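Local coordinates for protein fructuronate-tagaturonate epimerase UxaE from Cohnella laeviribosi in complex with 1 glycerol (Cohnella laeviribosi, PDB 6IL9) that catalyses the epimerisation that interconverts fructuronate and tagaturonate, probably with the help of a zinc ion held in its TIM-barrel domain, at residues Ala368-Leu373 against Arg477-Lys482; Ile378-Lys381 against Leu386-Arg389; Arg389-Ala394 against Arg435-Ile440; Glu396-Ala401 against Thr409-Ile414; Arg415-Val420 against Pro426-Glu431. One frame throughout, in Å; residues are numbered along the deposited sequence.

Contact 1. Residues Ala368-Leu373 against Arg477-Lys482; sequences AGTNWL and RSHIGK
Thr370 and His479 reach for each other across two helices that run roughly antiparallel, with local axes 10.9 Å apart at an angle of 149°. From Thr370 CB, which lies in the plane of the His479 ring off its edge, 3.9 Å from NE2, the side chain forks. The OG1 branch ends 2.8 Å from His479 NE2, whose N-H it accepts; the oxygen sits slightly off the imidazole plane, 16° out of it. The same hydroxyl is also hydrogen-bonded to Asp347, so two polar partners fix its position. The CG2 branch is the apolar arm: it brushes the same ring and approaches Ile480 CD1 at 4.1 Å. His479 can come in from the facing helix because its CG stands opposite the backbone N (chi1 -176°), which carries the imidazole across to the threonine.

One residue along, Ile480 CD1 also meets Asn371 OD1, at 3.4 Å, the two side chains roughly perpendicular. This is only packing for the amide, whose polar needs are met by others: OD1 accepts from His107 and ND2 binds the backbone oxygen of Gly97.

The contact joins the start of helix 369-382, just past the eighth barrel strand 363-367, to helix 469-487. At this helix start the backbone N atoms of Ala368 and Thr370 bind the phosphate of the phosphoserine at position 346. Backbone N-H groups round a phosphate at the mouth of the barrel recall the phosphate-binding site of many TIM-barrel enzymes, though here the phosphate belongs to a modified serine of the chain itself.

Contact 2. Residues Ile378-Lys381 against Leu386-Arg389; sequences IVAK and LYRR
Val379 and Ala380 pack against Leu386 and Tyr387 in a buried, apolar helix-helix contact at the tight turn where helix 369-382, which follows the last strand of the TIM barrel, gives way to helix 384-402. The backbones come close: the CA atoms of Ala380 and Tyr387 are 5.1 Å apart, a spacing consistent with the small side chain of Ala380.

Val379 supplies one methyl to the joint. Its CG1 rests 3.6 Å from the backbone N of Tyr387, while also meeting Leu386 CD2 at 3.9 Å, where the two side chains cross obliquely. Beyond this pair, Phe461, Thr464 and Leu465 of helix 458-467 pack on Val379, and Glu460 of the same helix touches Leu386.

Tyr387 takes the other half of the contact. A chi1 of 179° swings CG to the far side of CB from its own N and lays the side chain along Ala380, CB next to Ala380 CA and the ring presented to the methyl. The phenol oxygen continues to a hydrogen bond with His391 ND1, one turn further along the same helix, which ties down the far end of the ring. Replacing Tyr387 by an alanine would probably leave Ala380 without its aromatic cover and deprive the His391 imidazole of its phenol partner. The contact is a CH-pi one: Ala380 CB stands over one ring face, 4.1 Å from the centroid of the Tyr387 ring and 28° off its normal, leaning toward CD1, its nearest ring atom at 3.7 Å.

Contact 3. Residues Arg389-Ala394 against Arg435-Ile440; sequences RMHQYA and RQLLHI
Ala394 and Leu437 meet where helices 384-402 and 432-440 pass each other almost perpendicularly, their local axes 88° apart in direction and 9.8 Å at closest approach. Leu437 does most of the work, its two methyls gripping different residues. CD1 lies against Ala394, 3.9 Å from CB and 3.7 Å from the backbone O. CD2 sits over one face of the His391 ring, 4.1 Å from the ring centroid and 15° off the normal, in a CH-pi contact shifted toward the rim. Leu438 adds a second methyl to the same histidine, its CD2 lying 4.1 Å from His391 ND1.

The trans first torsion of His391 (chi1 177°) extends its ring from helix 384-402 toward Leu437 and Leu438, and the bond to Tyr387 probably limits its rotation. With an alanine in place of Leu437, a gap would probably open beside Ala394 and the His391 ring would lose the methyl on this face.

Between these segments there is only van der Waals and CH-pi contact. The ring of His391 is thus buried among aliphatic and aromatic side chains, Leu417 and Tyr428 included, with the Tyr387 hydroxyl at ND1, surroundings that may disfavour a charged imidazole.

Contact 4. Residues Glu396-Ala401 against Thr409-Ile414; sequences EHFEEA and TNLNNI
The Phe398 ring carries Leu411 on one face and Thr409 at its edge. Leu411 CD2 stands 4.3 Å from the centroid of the Phe398 ring, 23° off the normal, and is displaced toward the CD2 side of the rim; the two side chains run antiparallel alongside one another. Thr409 comes to the far end of the ring, OG1 lying 3.6 Å from Phe398 CZ near the ring plane, with CB at much the same distance. In Phe398 CG is anti to the main-chain N (chi1 -177°), which carries the ring away from the helix toward the loop. The Thr409 hydroxyl makes only packing contact here; its polar partner is Gln436.

A second flat pair lies within the helix. His397 donates from ND1 to Glu400 OE2 at 2.6 Å, nearly straight at 162°; the oxygen lies in the imidazole plane, while the N-H meets the syn side of the carboxylate somewhat out of its plane. This His-carboxylate bond spans a kink, where the N atoms of Glu399 and Glu400 lack the regular bond to the preceding turn. In the loop, Asn410 OD1 accepts from the backbone N of Asn412, an Asx turn.

The contact folds the loop after helix 384-402 back onto that helix. Leu437 of helix 432-440 also packs on Phe398, and Asp433 of the same helix binds Asn410 and Asn413, so the loop is fastened between the two helices.

Contact 5. Residues Arg415-Val420 against Pro426-Glu431; sequences RPLADV and PSYMNE
Arg415 spends its guanidinium on Ser427, Glu431 and two waters; its chain bends at chi3 (-65°), which turns the group toward both residues. NH2 donates to Ser427 OG at 2.9 Å, nearly straight (162°) and within the guanidinium plane. The same nitrogen forms a salt bridge with Glu431 OE2 at 2.8 Å, weak and bent as a hydrogen bond. The carboxylate does not lie flat against the guanidinium, their planes being 53° apart. One water accepts from Arg415 N and NE and donates to Glu431 OE1 at 2.6 Å, while another takes the N-H of Arg415 NH1 at 2.7 Å. Ser427 OG is further bonded to the backbone oxygen of Glu424.

Next to these polar groups, Tyr428 OH donates to Arg415 O at 2.8 Å from above the carbonyl plane. Val420 and Leu417 line the hydroxyl end of the ring on the apolar side: Val420 CG2 comes tightly up to Tyr428 OH, at 3.2 Å, and Leu417 CD2 lies 3.7 Å from Tyr428 CE2.

Because Glu431 is the N-cap residue of helix 432-440, the salt bridge and bridging water tie the 415-420 loop to the start of that helix, and the arginine would be expected to stabilise the carboxylate in its charged form.

How the contacts relate
Along the chain, contact 1 opens just after the eighth barrel strand and closes, over a hundred residues later, on helix 469-487; all the others lie within its span. Contact 2 closes the short turn between helices 369-382 and 384-402. Contact 3 begins at Arg389, where contact 2 ends, and closes on helix 432-440, enclosing contacts 4 and 5, which follow one another without crossing. Contact 4 folds the loop onto helix 384-402, and contact 5 pins its later part to itself. Arg388 of contact 2 reaches Leu417 and Val420 of contact 5, while the Trp372-Leu438 hydrogen bond joins helix 369-382, which leaves the last barrel strand, to helix 432-440.

Contact 1. Residues Ala368-Leu373 against Arg477-Lys482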
# COMPACT_ATOMS: atom_id res chain seq x y z
N ALA A 368 4.13 -0.19 2.79
CA ALA A 368 4.54 -1.27 1.90
C ALA A 368 5.97 -1.69 2.20
O ALA A 368 6.20 -2.81 2.68
CB ALA A 368 4.39 -0.85 0.43
N GLY A 369 6.93 -0.79 1.98
CA GLY A 369 8.33 -1.17 2.12
C GLY A 369 8.74 -1.56 3.52
O GLY A 369 9.68 -2.33 3.70
N THR A 370 8.04 -1.04 4.54
CA THR A 370 8.40 -1.41 5.91
C THR A 370 8.20 -2.90 6.15
O THR A 370 8.88 -3.49 6.98
CB THR A 370 7.59 -0.60 6.92
OG1 THR A 370 8.32 -0.49 8.15
CG2 THR A 370 6.22 -1.23 7.19
N ASN A 371 7.29 -3.52 5.40
CA ASN A 371 7.06 -4.95 5.53
C ASN A 371 8.18 -5.75 4.88
O ASN A 371 8.52 -6.85 5.36
CB ASN A 371 5.68 -5.27 4.94
CG ASN A 371 4.58 -4.46 5.60
OD1 ASN A 371 4.42 -4.51 6.82
ND2 ASN A 371 3.84 -3.68 4.81
N TRP A 372 8.78 -5.20 3.82
CA TRP A 372 10.00 -5.75 3.26
C TRP A 372 11.17 -5.57 4.21
O TRP A 372 12.00 -6.48 4.38
CB TRP A 372 10.25 -5.09 1.89
CG TRP A 372 11.67 -4.79 1.51
CD1 TRP A 372 12.31 -3.57 1.56
CD2 TRP A 372 12.62 -5.71 0.96
NE1 TRP A 372 13.60 -3.69 1.10
CE2 TRP A 372 13.81 -4.99 0.71
CE3 TRP A 372 12.57 -7.08 0.64
CZ2 TRP A 372 14.95 -5.60 0.18
CZ3 TRP A 372 13.70 -7.67 0.10
CH2 TRP A 372 14.88 -6.93 -0.11
N LEU A 373 11.26 -4.41 4.88
CA LEU A 373 12.38 -4.23 5.80
C LEU A 373 12.29 -5.18 6.99
O LEU A 373 13.32 -5.57 7.54
CB LEU A 373 12.45 -2.77 6.28
CG LEU A 373 12.92 -1.74 5.26
CD1 LEU A 373 13.00 -0.35 5.92
CD2 LEU A 373 14.28 -2.10 4.64
N ARG A 477 3.41 -8.61 13.45
CA ARG A 477 2.45 -8.31 14.50
C ARG A 477 2.96 -7.21 15.41
O ARG A 477 2.22 -6.28 15.76
CB ARG A 477 2.15 -9.57 15.31
CG ARG A 477 1.36 -10.59 14.50
CD ARG A 477 0.81 -11.70 15.39
NE ARG A 477 1.86 -12.37 16.16
CZ ARG A 477 2.47 -13.49 15.79
NH1 ARG A 477 2.16 -14.08 14.65
NH2 ARG A 477 3.41 -14.03 16.57
N SER A 478 4.24 -7.27 15.77
CA SER A 478 4.80 -6.29 16.69
C SER A 478 4.94 -4.93 16.01
O SER A 478 4.59 -3.89 16.59
CB SER A 478 6.16 -6.78 17.19
OG SER A 478 6.80 -5.77 17.95
N HIS A 479 5.46 -4.93 14.79
CA HIS A 479 5.80 -3.69 14.10
C HIS A 479 4.55 -2.98 13.58
O HIS A 479 4.37 -1.78 13.82
CB HIS A 479 6.76 -4.02 12.96
CG HIS A 479 7.27 -2.82 12.23
ND1 HIS A 479 8.09 -1.88 12.82
CD2 HIS A 479 7.09 -2.42 10.95
CE1 HIS A 479 8.38 -0.94 11.93
NE2 HIS A 479 7.79 -1.25 10.79
N ILE A 480 3.70 -3.68 12.84
CA ILE A 480 2.45 -3.05 12.41
C ILE A 480 1.54 -2.80 13.61
O ILE A 480 0.79 -1.81 13.64
CB ILE A 480 1.77 -3.90 11.32
CG1 ILE A 480 2.74 -4.08 10.15
CG2 ILE A 480 0.46 -3.26 10.82
CD1 ILE A 480 3.21 -2.78 9.54
N GLY A 481 1.59 -3.68 14.62
CA GLY A 481 0.81 -3.44 15.83
C GLY A 481 1.14 -2.10 16.45
O GLY A 481 0.25 -1.38 16.91
N LYS A 482 2.42 -1.74 16.47
CA LYS A 482 2.82 -0.45 17.04
C LYS A 482 2.24 0.71 16.23
O LYS A 482 1.88 1.75 16.80
CB LYS A 482 4.34 -0.36 17.09
CG LYS A 482 4.85 1.02 17.43
CD LYS A 482 6.36 1.02 17.58
CE LYS A 482 6.84 2.40 17.98
NZ LYS A 482 8.29 2.38 18.34

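Contact 2. Residues Ile378-Lys381 against Leu386-Arg389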
# COMPACT_ATOMS: atom_id res chain seq x y z
N ILE A 378 14.73 -10.07 9.53
CA ILE A 378 14.81 -11.50 9.83
C ILE A 378 16.09 -12.10 9.23
O ILE A 378 16.74 -12.95 9.85
CB ILE A 378 13.56 -12.24 9.32
CG1 ILE A 378 12.33 -11.82 10.12
CG2 ILE A 378 13.78 -13.77 9.36
CD1 ILE A 378 12.40 -12.13 11.58
N VAL A 379 16.44 -11.69 8.00
CA VAL A 379 17.66 -12.19 7.37
C VAL A 379 18.88 -11.75 8.17
O VAL A 379 19.80 -12.55 8.43
CB VAL A 379 17.74 -11.73 5.90
CG1 VAL A 379 19.09 -12.12 5.29
CG2 VAL A 379 16.61 -12.33 5.09
N ALA A 380 18.91 -10.49 8.59
CA ALA A 380 20.03 -10.04 9.42
C ALA A 380 20.16 -10.88 10.69
O ALA A 380 21.28 -11.17 11.14
CB ALA A 380 19.87 -8.56 9.78
N LYS A 381 19.03 -11.29 11.28
CA LYS A 381 19.05 -12.03 12.54
C LYS A 381 19.39 -13.51 12.35
O LYS A 381 20.02 -14.11 13.24
CB LYS A 381 17.69 -11.94 13.24
CG LYS A 381 17.40 -10.57 13.84
CD LYS A 381 16.01 -10.52 14.44
CE LYS A 381 15.69 -9.14 14.99
NZ LYS A 381 16.36 -8.89 16.29
N LEU A 386 23.94 -13.95 4.31
CA LEU A 386 23.11 -13.42 3.23
C LEU A 386 22.88 -11.93 3.42
O LEU A 386 22.94 -11.16 2.45
CB LEU A 386 21.77 -14.17 3.17
CG LEU A 386 20.77 -13.67 2.12
CD1 LEU A 386 21.36 -13.75 0.72
CD2 LEU A 386 19.45 -14.45 2.20
N TYR A 387 22.62 -11.50 4.66
CA TYR A 387 22.42 -10.07 4.90
C TYR A 387 23.64 -9.26 4.43
O TYR A 387 23.49 -8.24 3.74
CB TYR A 387 22.14 -9.78 6.38
CG TYR A 387 21.98 -8.29 6.53
CD1 TYR A 387 20.75 -7.68 6.28
CD2 TYR A 387 23.07 -7.47 6.81
CE1 TYR A 387 20.61 -6.30 6.35
CE2 TYR A 387 22.94 -6.09 6.87
CZ TYR A 387 21.70 -5.52 6.64
OH TYR A 387 21.59 -4.15 6.69
N ARG A 388 24.84 -9.70 4.80
CA ARG A 388 26.05 -8.96 4.40
C ARG A 388 26.15 -8.84 2.89
O ARG A 388 26.47 -7.76 2.37
CB ARG A 388 27.30 -9.65 4.95
CG ARG A 388 27.43 -9.65 6.45
CD ARG A 388 28.77 -10.27 6.90
NE ARG A 388 28.83 -10.31 8.36
CZ ARG A 388 29.27 -9.32 9.12
NH1 ARG A 388 29.73 -8.19 8.57
NH2 ARG A 388 29.24 -9.44 10.43
N ARG A 389 25.88 -9.92 2.17
CA ARG A 389 25.94 -9.86 0.71
C ARG A 389 24.90 -8.90 0.15
O ARG A 389 25.19 -8.14 -0.79
CB ARG A 389 25.77 -11.26 0.13
CG ARG A 389 26.96 -12.17 0.43
CD ARG A 389 26.72 -13.57 -0.10
NE ARG A 389 26.30 -13.52 -1.49
CZ ARG A 389 25.20 -14.09 -1.96
NH1 ARG A 389 24.40 -14.77 -1.15
NH2 ARG A 389 24.91 -13.99 -3.25

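Contact 3. Residues Arg389-Ala394 against Arg435-Ile440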
# COMPACT_ATOMS: atom_id res chain seq x y z
N ARG A 389 25.88 -9.92 2.17
CA ARG A 389 25.94 -9.86 0.71
C ARG A 389 24.90 -8.90 0.15
O ARG A 389 25.19 -8.14 -0.79
CB ARG A 389 25.77 -11.26 0.13
CG ARG A 389 26.96 -12.17 0.43
CD ARG A 389 26.72 -13.57 -0.10
NE ARG A 389 26.30 -13.52 -1.49
CZ ARG A 389 25.20 -14.09 -1.96
NH1 ARG A 389 24.40 -14.77 -1.15
NH2 ARG A 389 24.91 -13.99 -3.25
N MET A 390 23.68 -8.92 0.70
CA MET A 390 22.62 -8.03 0.23
C MET A 390 22.94 -6.57 0.56
O MET A 390 22.72 -5.68 -0.27
CB MET A 390 21.27 -8.44 0.83
CG MET A 390 20.77 -9.83 0.37
SD MET A 390 19.15 -10.36 1.04
CE MET A 390 18.04 -9.19 0.24
N HIS A 391 23.43 -6.32 1.78
CA HIS A 391 23.74 -4.95 2.20
C HIS A 391 24.85 -4.37 1.34
O HIS A 391 24.75 -3.23 0.85
CB HIS A 391 24.11 -4.98 3.69
CG HIS A 391 24.53 -3.67 4.28
ND1 HIS A 391 23.90 -3.12 5.38
CD2 HIS A 391 25.56 -2.83 3.99
CE1 HIS A 391 24.51 -2.00 5.73
NE2 HIS A 391 25.52 -1.80 4.89
N GLN A 392 25.90 -5.15 1.08
CA GLN A 392 27.01 -4.67 0.26
C GLN A 392 26.55 -4.39 -1.17
O GLN A 392 26.96 -3.39 -1.77
CB GLN A 392 28.15 -5.68 0.28
CG GLN A 392 29.46 -5.13 -0.27
CD GLN A 392 29.93 -3.88 0.46
OE1 GLN A 392 30.04 -3.85 1.69
NE2 GLN A 392 30.22 -2.83 -0.31
N TYR A 393 25.70 -5.25 -1.72
CA TYR A 393 25.16 -5.04 -3.06
C TYR A 393 24.33 -3.77 -3.11
O TYR A 393 24.44 -2.98 -4.06
CB TYR A 393 24.33 -6.25 -3.47
CG TYR A 393 23.95 -6.33 -4.94
CD1 TYR A 393 22.76 -5.78 -5.40
CD2 TYR A 393 24.74 -7.03 -5.84
CE1 TYR A 393 22.40 -5.86 -6.73
CE2 TYR A 393 24.38 -7.12 -7.17
CZ TYR A 393 23.22 -6.55 -7.61
OH TYR A 393 22.86 -6.65 -8.94
N ALA A 394 23.49 -3.55 -2.09
CA ALA A 394 22.72 -2.32 -2.02
C ALA A 394 23.62 -1.09 -2.03
O ALA A 394 23.34 -0.11 -2.71
CB ALA A 394 21.84 -2.34 -0.77
N ARG A 435 18.26 1.79 6.97
CA ARG A 435 16.89 1.46 6.59
C ARG A 435 16.56 1.97 5.19
O ARG A 435 15.99 1.25 4.37
CB ARG A 435 15.89 2.00 7.61
CG ARG A 435 15.77 1.14 8.86
CD ARG A 435 14.73 1.69 9.83
NE ARG A 435 13.36 1.60 9.31
CZ ARG A 435 12.62 0.50 9.34
NH1 ARG A 435 13.11 -0.61 9.87
NH2 ARG A 435 11.38 0.51 8.85
N GLN A 436 16.93 3.23 4.90
CA GLN A 436 16.62 3.76 3.57
C GLN A 436 17.41 3.03 2.49
O GLN A 436 16.89 2.79 1.39
CB GLN A 436 16.92 5.25 3.52
CG GLN A 436 15.97 6.05 4.41
CD GLN A 436 15.96 7.51 4.03
OE1 GLN A 436 17.01 8.13 3.88
NE2 GLN A 436 14.77 8.07 3.88
N LEU A 437 18.65 2.66 2.79
CA LEU A 437 19.49 1.93 1.85
C LEU A 437 18.81 0.64 1.41
O LEU A 437 18.74 0.34 0.21
CB LEU A 437 20.84 1.63 2.49
CG LEU A 437 21.76 0.65 1.78
CD1 LEU A 437 22.28 1.28 0.50
CD2 LEU A 437 22.90 0.22 2.70
N LEU A 438 18.31 -0.13 2.38
CA LEU A 438 17.67 -1.40 2.06
C LEU A 438 16.24 -1.21 1.56
O LEU A 438 15.76 -2.02 0.75
CB LEU A 438 17.69 -2.32 3.29
CG LEU A 438 18.92 -3.23 3.49
CD1 LEU A 438 19.01 -4.28 2.40
CD2 LEU A 438 20.24 -2.43 3.56
N HIS A 439 15.55 -0.15 2.00
CA HIS A 439 14.15 0.05 1.63
C HIS A 439 14.02 0.20 0.12
O HIS A 439 13.20 -0.46 -0.52
CB HIS A 439 13.60 1.30 2.35
CG HIS A 439 12.12 1.49 2.25
ND1 HIS A 439 11.45 1.64 1.05
CD2 HIS A 439 11.18 1.61 3.22
CE1 HIS A 439 10.16 1.82 1.28
NE2 HIS A 439 9.97 1.81 2.59
N ILE A 440 14.87 1.05 -0.46
CA ILE A 440 14.70 1.52 -1.82
C ILE A 440 15.34 0.58 -2.84
O ILE A 440 14.98 0.63 -4.03
CB ILE A 440 15.26 2.95 -1.83
CG1 ILE A 440 14.20 3.97 -1.43
CG2 ILE A 440 15.89 3.34 -3.11
CD1 ILE A 440 13.70 3.86 -0.05

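Contact 4. Residues Glu396-Ala401 against Thr409-Ile414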
# COMPACT_ATOMS: atom_id res chain seq x y z
N GLU A 396 26.55 -0.88 -3.35
CA GLU A 396 27.18 -0.76 -4.66
C GLU A 396 26.24 -0.22 -5.72
O GLU A 396 26.71 0.34 -6.72
CB GLU A 396 27.74 -2.12 -5.08
CG GLU A 396 28.98 -2.52 -4.30
CD GLU A 396 29.37 -3.97 -4.51
OE1 GLU A 396 28.71 -4.67 -5.32
OE2 GLU A 396 30.34 -4.41 -3.85
N HIS A 397 24.92 -0.38 -5.55
CA HIS A 397 23.95 -0.02 -6.57
C HIS A 397 22.96 1.03 -6.10
O HIS A 397 21.96 1.28 -6.77
CB HIS A 397 23.21 -1.27 -7.05
CG HIS A 397 24.10 -2.27 -7.71
ND1 HIS A 397 24.51 -2.16 -9.02
CD2 HIS A 397 24.68 -3.40 -7.23
CE1 HIS A 397 25.30 -3.17 -9.32
NE2 HIS A 397 25.41 -3.94 -8.26
N PHE A 398 23.24 1.69 -4.97
CA PHE A 398 22.27 2.60 -4.36
C PHE A 398 21.85 3.71 -5.32
O PHE A 398 20.67 4.08 -5.38
CB PHE A 398 22.90 3.18 -3.09
CG PHE A 398 22.00 4.08 -2.32
CD1 PHE A 398 20.84 3.61 -1.75
CD2 PHE A 398 22.36 5.40 -2.11
CE1 PHE A 398 20.03 4.45 -1.00
CE2 PHE A 398 21.54 6.24 -1.38
CZ PHE A 398 20.38 5.77 -0.83
N GLU A 399 22.81 4.26 -6.08
CA GLU A 399 22.50 5.37 -6.97
C GLU A 399 21.40 5.02 -7.97
O GLU A 399 20.59 5.88 -8.33
CB GLU A 399 23.77 5.82 -7.69
CG GLU A 399 23.91 7.32 -7.88
CD GLU A 399 24.84 7.69 -9.03
OE1 GLU A 399 25.74 6.89 -9.35
OE2 GLU A 399 24.67 8.79 -9.61
N GLU A 400 21.37 3.76 -8.44
CA GLU A 400 20.32 3.35 -9.37
C GLU A 400 18.94 3.45 -8.74
O GLU A 400 17.96 3.77 -9.42
CB GLU A 400 20.58 1.93 -9.87
CG GLU A 400 21.98 1.72 -10.41
CD GLU A 400 22.44 0.27 -10.34
OE1 GLU A 400 21.58 -0.63 -10.36
OE2 GLU A 400 23.66 0.02 -10.25
N ALA A 401 18.84 3.18 -7.44
CA ALA A 401 17.55 3.17 -6.78
C ALA A 401 17.09 4.57 -6.37
O ALA A 401 15.89 4.83 -6.32
CB ALA A 401 17.63 2.21 -5.59
N THR A 409 19.38 10.13 2.14
CA THR A 409 20.25 9.19 2.84
C THR A 409 21.69 9.66 2.89
O THR A 409 22.27 10.05 1.87
CB THR A 409 20.18 7.85 2.13
OG1 THR A 409 18.81 7.54 1.85
CG2 THR A 409 20.82 6.75 2.95
N ASN A 410 22.29 9.57 4.07
CA ASN A 410 23.71 9.85 4.24
C ASN A 410 24.42 8.52 4.43
O ASN A 410 24.46 7.97 5.54
CB ASN A 410 23.95 10.78 5.43
CG ASN A 410 25.40 11.12 5.58
OD1 ASN A 410 26.20 10.77 4.72
ND2 ASN A 410 25.76 11.78 6.67
N LEU A 411 25.00 8.00 3.34
CA LEU A 411 25.76 6.75 3.43
C LEU A 411 26.91 6.85 4.44
O LEU A 411 27.32 5.82 5.01
CB LEU A 411 26.32 6.37 2.06
CG LEU A 411 25.30 6.13 0.94
CD1 LEU A 411 26.06 5.85 -0.34
CD2 LEU A 411 24.38 4.98 1.27
N ASN A 412 27.44 8.05 4.67
CA ASN A 412 28.53 8.21 5.63
C ASN A 412 28.12 7.86 7.06
O ASN A 412 28.99 7.65 7.91
CB ASN A 412 29.05 9.66 5.57
CG ASN A 412 30.44 9.80 6.16
OD1 ASN A 412 30.69 10.64 7.03
ND2 ASN A 412 31.36 8.95 5.71
N ASN A 413 26.81 7.79 7.35
CA ASN A 413 26.35 7.41 8.68
C ASN A 413 26.33 5.90 8.89
O ASN A 413 26.15 5.45 10.03
CB ASN A 413 24.93 7.94 8.94
CG ASN A 413 24.91 9.42 9.23
OD1 ASN A 413 25.91 10.01 9.63
ND2 ASN A 413 23.74 10.04 9.04
N ILE A 414 26.48 5.12 7.83
CA ILE A 414 26.32 3.67 7.92
C ILE A 414 27.67 3.02 8.22
O ILE A 414 28.63 3.19 7.46
CB ILE A 414 25.72 3.11 6.62
CG1 ILE A 414 24.44 3.87 6.25
CG2 ILE A 414 25.42 1.61 6.76
CD1 ILE A 414 23.84 3.46 4.89

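Contact 5. Residues Arg415-Val420 against Pro426-Glu431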
# COMPACT_ATOMS: atom_id res chain seq x y z
N ARG A 415 27.75 2.28 9.33
CA ARG A 415 29.00 1.61 9.68
C ARG A 415 29.39 0.63 8.58
O ARG A 415 28.53 -0.07 8.03
CB ARG A 415 28.86 0.85 11.01
CG ARG A 415 28.85 1.71 12.27
CD ARG A 415 28.35 0.90 13.48
NE ARG A 415 26.95 0.52 13.30
CZ ARG A 415 26.31 -0.42 13.99
NH1 ARG A 415 26.91 -1.09 14.97
NH2 ARG A 415 25.03 -0.66 13.71
N PRO A 416 30.68 0.55 8.24
CA PRO A 416 31.12 -0.47 7.28
C PRO A 416 30.83 -1.86 7.82
O PRO A 416 30.95 -2.11 9.02
CB PRO A 416 32.62 -0.22 7.14
CG PRO A 416 32.81 1.21 7.60
CD PRO A 416 31.78 1.44 8.65
N LEU A 417 30.45 -2.77 6.91
CA LEU A 417 30.09 -4.13 7.30
C LEU A 417 31.24 -4.80 8.04
O LEU A 417 31.02 -5.55 9.01
CB LEU A 417 29.70 -4.94 6.07
CG LEU A 417 28.28 -4.77 5.51
CD1 LEU A 417 28.12 -5.51 4.19
CD2 LEU A 417 27.24 -5.25 6.53
N ALA A 418 32.48 -4.51 7.64
CA ALA A 418 33.65 -5.08 8.30
C ALA A 418 33.81 -4.62 9.74
O ALA A 418 34.60 -5.22 10.48
CB ALA A 418 34.91 -4.75 7.49
N ASP A 419 33.08 -3.59 10.16
CA ASP A 419 33.15 -3.07 11.52
C ASP A 419 32.02 -3.55 12.42
O ASP A 419 31.96 -3.14 13.58
CB ASP A 419 33.15 -1.53 11.50
CG ASP A 419 34.43 -0.95 10.92
OD1 ASP A 419 35.46 -1.66 10.88
OD2 ASP A 419 34.40 0.22 10.49
N VAL A 420 31.12 -4.40 11.92
CA VAL A 420 29.97 -4.84 12.69
C VAL A 420 29.97 -6.37 12.73
O VAL A 420 30.26 -7.02 11.72
CB VAL A 420 28.65 -4.29 12.12
CG1 VAL A 420 28.71 -2.77 12.06
CG2 VAL A 420 28.42 -4.81 10.73
N PRO A 426 21.52 -6.90 12.88
CA PRO A 426 20.13 -6.44 12.96
C PRO A 426 19.98 -4.98 13.37
O PRO A 426 18.95 -4.37 13.06
CB PRO A 426 19.50 -7.38 14.00
CG PRO A 426 20.30 -8.63 13.88
CD PRO A 426 21.71 -8.16 13.64
N SER A 427 20.98 -4.41 14.05
CA SER A 427 20.90 -3.02 14.47
C SER A 427 20.81 -2.06 13.29
O SER A 427 20.27 -0.96 13.43
CB SER A 427 22.10 -2.67 15.36
OG SER A 427 23.34 -2.77 14.66
N TYR A 428 21.31 -2.47 12.11
CA TYR A 428 21.15 -1.63 10.93
C TYR A 428 19.69 -1.29 10.67
O TYR A 428 19.37 -0.18 10.22
CB TYR A 428 21.71 -2.33 9.69
CG TYR A 428 23.21 -2.32 9.53
CD1 TYR A 428 23.93 -1.13 9.49
CD2 TYR A 428 23.90 -3.52 9.37
CE1 TYR A 428 25.31 -1.14 9.30
CE2 TYR A 428 25.27 -3.54 9.19
CZ TYR A 428 25.97 -2.35 9.15
OH TYR A 428 27.33 -2.40 8.96
N MET A 429 18.79 -2.24 10.89
CA MET A 429 17.38 -2.02 10.57
C MET A 429 16.67 -1.16 11.60
O MET A 429 15.45 -0.95 11.50
CB MET A 429 16.66 -3.36 10.36
CG MET A 429 17.05 -4.06 9.04
SD MET A 429 16.80 -3.13 7.49
CE MET A 429 18.43 -2.36 7.30
N ASN A 430 17.41 -0.63 12.57
CA ASN A 430 16.92 0.40 13.47
C ASN A 430 17.46 1.79 13.14
O ASN A 430 17.13 2.74 13.85
CB ASN A 430 17.29 0.07 14.92
CG ASN A 430 16.61 -1.18 15.42
OD1 ASN A 430 15.48 -1.47 15.03
ND2 ASN A 430 17.30 -1.93 16.27
N GLU A 431 18.27 1.93 12.10
CA GLU A 431 18.93 3.20 11.79
C GLU A 431 18.34 3.85 10.56
O GLU A 431 18.01 3.16 9.59
CB GLU A 431 20.43 2.98 11.57
CG GLU A 431 21.11 2.36 12.77
CD GLU A 431 22.48 1.80 12.43
OE1 GLU A 431 22.85 1.81 11.23
OE2 GLU A 431 23.18 1.35 13.37
O HOH W 1 25.45 2.06 11.12
O HOH W 2 25.61 -2.23 17.10